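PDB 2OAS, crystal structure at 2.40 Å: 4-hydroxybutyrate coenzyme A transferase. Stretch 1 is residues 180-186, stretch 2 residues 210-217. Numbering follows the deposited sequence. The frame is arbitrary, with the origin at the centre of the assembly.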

# COMPACT_ATOMS: atom_id res chain seq x y z
N ILE A 180 -4.39 -24.38 -21.46
CA ILE A 180 -3.11 -24.81 -20.92
C ILE A 180 -2.17 -23.63 -20.71
O ILE A 180 -1.29 -23.68 -19.85
N HIS A 181 -2.36 -22.58 -21.49
CA HIS A 181 -1.51 -21.40 -21.36
C HIS A 181 -0.03 -21.78 -21.32
O HIS A 181 0.51 -22.12 -20.25
N SER A 182 0.62 -21.74 -22.48
CA SER A 182 2.05 -22.04 -22.57
C SER A 182 2.71 -20.95 -23.41
O SER A 182 3.69 -21.21 -24.13
N PHE A 183 2.18 -19.73 -23.31
CA PHE A 183 2.69 -18.57 -24.05
C PHE A 183 4.12 -18.17 -23.65
O PHE A 183 4.81 -17.46 -24.38
N ALA A 184 4.56 -18.64 -22.48
CA ALA A 184 5.90 -18.34 -22.00
C ALA A 184 6.94 -18.91 -22.97
O ALA A 184 6.60 -19.68 -23.87
N THR A 185 8.20 -18.54 -22.77
CA THR A 185 9.28 -19.02 -23.62
C THR A 185 10.65 -18.57 -23.09
O THR A 185 10.85 -17.39 -22.80
N GLY A 186 11.58 -19.52 -22.97
CA GLY A 186 12.92 -19.22 -22.47
C GLY A 186 13.60 -18.08 -23.21
O GLY A 186 13.29 -17.84 -24.37
N GLY A 210 4.68 -15.37 -10.06
CA GLY A 210 3.73 -15.34 -11.16
C GLY A 210 4.16 -16.28 -12.28
O GLY A 210 5.08 -17.08 -12.11
N ILE A 211 3.49 -16.18 -13.43
CA ILE A 211 3.79 -17.00 -14.60
C ILE A 211 4.63 -16.24 -15.62
O ILE A 211 4.55 -15.02 -15.73
N GLY A 212 5.43 -16.98 -16.37
CA GLY A 212 6.27 -16.36 -17.38
C GLY A 212 7.67 -16.95 -17.42
O GLY A 212 8.02 -17.85 -16.65
N ALA A 213 8.47 -16.42 -18.34
CA ALA A 213 9.84 -16.85 -18.54
C ALA A 213 10.72 -16.55 -17.32
O ALA A 213 11.52 -17.38 -16.91
N ILE A 214 10.56 -15.35 -16.77
CA ILE A 214 11.35 -14.95 -15.60
C ILE A 214 11.13 -15.93 -14.45
O ILE A 214 12.08 -16.54 -13.95
N PRO A 215 9.88 -16.09 -14.01
CA PRO A 215 9.59 -17.01 -12.91
C PRO A 215 10.17 -18.40 -13.17
O PRO A 215 10.78 -18.99 -12.28
N ASP A 216 9.99 -18.93 -14.38
CA ASP A 216 10.51 -20.25 -14.70
C ASP A 216 12.02 -20.32 -14.56
O ASP A 216 12.55 -21.25 -13.96
N ALA A 217 12.70 -19.33 -15.12
CA ALA A 217 14.15 -19.27 -15.05
C ALA A 217 14.57 -19.26 -13.59
O ALA A 217 15.57 -19.87 -13.22

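Packing between residues 180-186, which form no regular helix or strand, and residues 210-217, a loop leading into a helix that starts at Ala213. The contact is small, about 212 Å² summed over both sides, and no hydrogen bond crosses it. Of the CA atoms, those of Ala184 and Gly212 are the nearest pair across the stretches, 5.0 Å apart. His181 points its CA-to-CB bond toward the second stretch; with chi1 t and chi2 81° the imidazole reaches Ile211, His181 NE2 lying 3.4 Å from Ile211 CD1 in an oblique approach. Ile211 answers with chi1 at 38° (p) and chi2 t, an extended outer chain that carries CD1 to the ring. Ala184 also points in, and its short side chain sits over the helix start: Ala184 CB is 4.1 Å from Gly212 C, Ala213 N and Asp216 OD2 alike. Gly212, the N-cap residue, has phi/psi of 139/180, where a CB would jam against the carbonyl O of Ile211. Gly212 O accepts a 3.2 Å hydrogen bond from Asp216 N, within the second stretch. The CA-to-CB bond of Asp216 (chi1 m, chi2 -45°) points toward the first stretch. The CA-to-CB bond of Thr185 (chi1 t) points away from the second stretch, with Thr185 OG1 donating a weak 3.5 Å hydrogen bond to Gly186 O; its backbone makes the contact instead, Thr185 O lying 3.3 Å from Ala213 CB.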

# COMPACT_ATOMS: atom_id res chain seq x y z
CB ILE A 180 -2.42 -25.83 -21.85
CG1 ILE A 180 -2.24 -25.22 -23.23
CG2 ILE A 180 -3.24 -27.12 -21.92
CD1 ILE A 180 -1.46 -26.09 -24.18
CB HIS A 181 -1.86 -20.63 -20.09
CG HIS A 181 -1.05 -19.40 -19.88
ND1 HIS A 181 -1.32 -18.21 -20.52
CD2 HIS A 181 0.06 -19.18 -19.13
CE1 HIS A 181 -0.42 -17.31 -20.17
NE2 HIS A 181 0.43 -17.87 -19.33
CB SER A 182 2.27 -23.41 -23.22
OG SER A 182 3.63 -23.81 -23.10
CB PHE A 183 1.75 -17.37 -23.85
CG PHE A 183 0.32 -17.63 -24.29
CD1 PHE A 183 -0.55 -18.33 -23.47
CD2 PHE A 183 -0.14 -17.17 -25.52
CE1 PHE A 183 -1.87 -18.58 -23.87
CE2 PHE A 183 -1.45 -17.42 -25.93
CZ PHE A 183 -2.32 -18.12 -25.10
CB ALA A 184 6.09 -18.95 -20.60
CB THR A 185 9.09 -18.52 -25.07
OG1 THR A 185 10.29 -18.75 -25.82
CG2 THR A 185 8.75 -17.03 -25.09
CB ILE A 211 2.50 -17.47 -15.32
CG1 ILE A 211 1.46 -16.35 -15.31
CG2 ILE A 211 1.95 -18.73 -14.67
CD1 ILE A 211 0.20 -16.64 -16.12
CB ALA A 213 10.41 -16.16 -19.77
CB ILE A 214 10.99 -13.52 -15.17
CG1 ILE A 214 11.37 -12.56 -16.31
CG2 ILE A 214 11.71 -13.16 -13.88
CD1 ILE A 214 11.00 -11.11 -16.06
CB PRO A 215 8.06 -17.03 -12.87
CG PRO A 215 7.72 -15.62 -13.28
CD PRO A 215 8.66 -15.38 -14.44
CB ASP A 216 10.14 -20.65 -16.13
CG ASP A 216 8.66 -20.89 -16.31
OD1 ASP A 216 8.04 -21.56 -15.45
OD2 ASP A 216 8.10 -20.42 -17.32
CB ALA A 217 14.66 -18.01 -15.75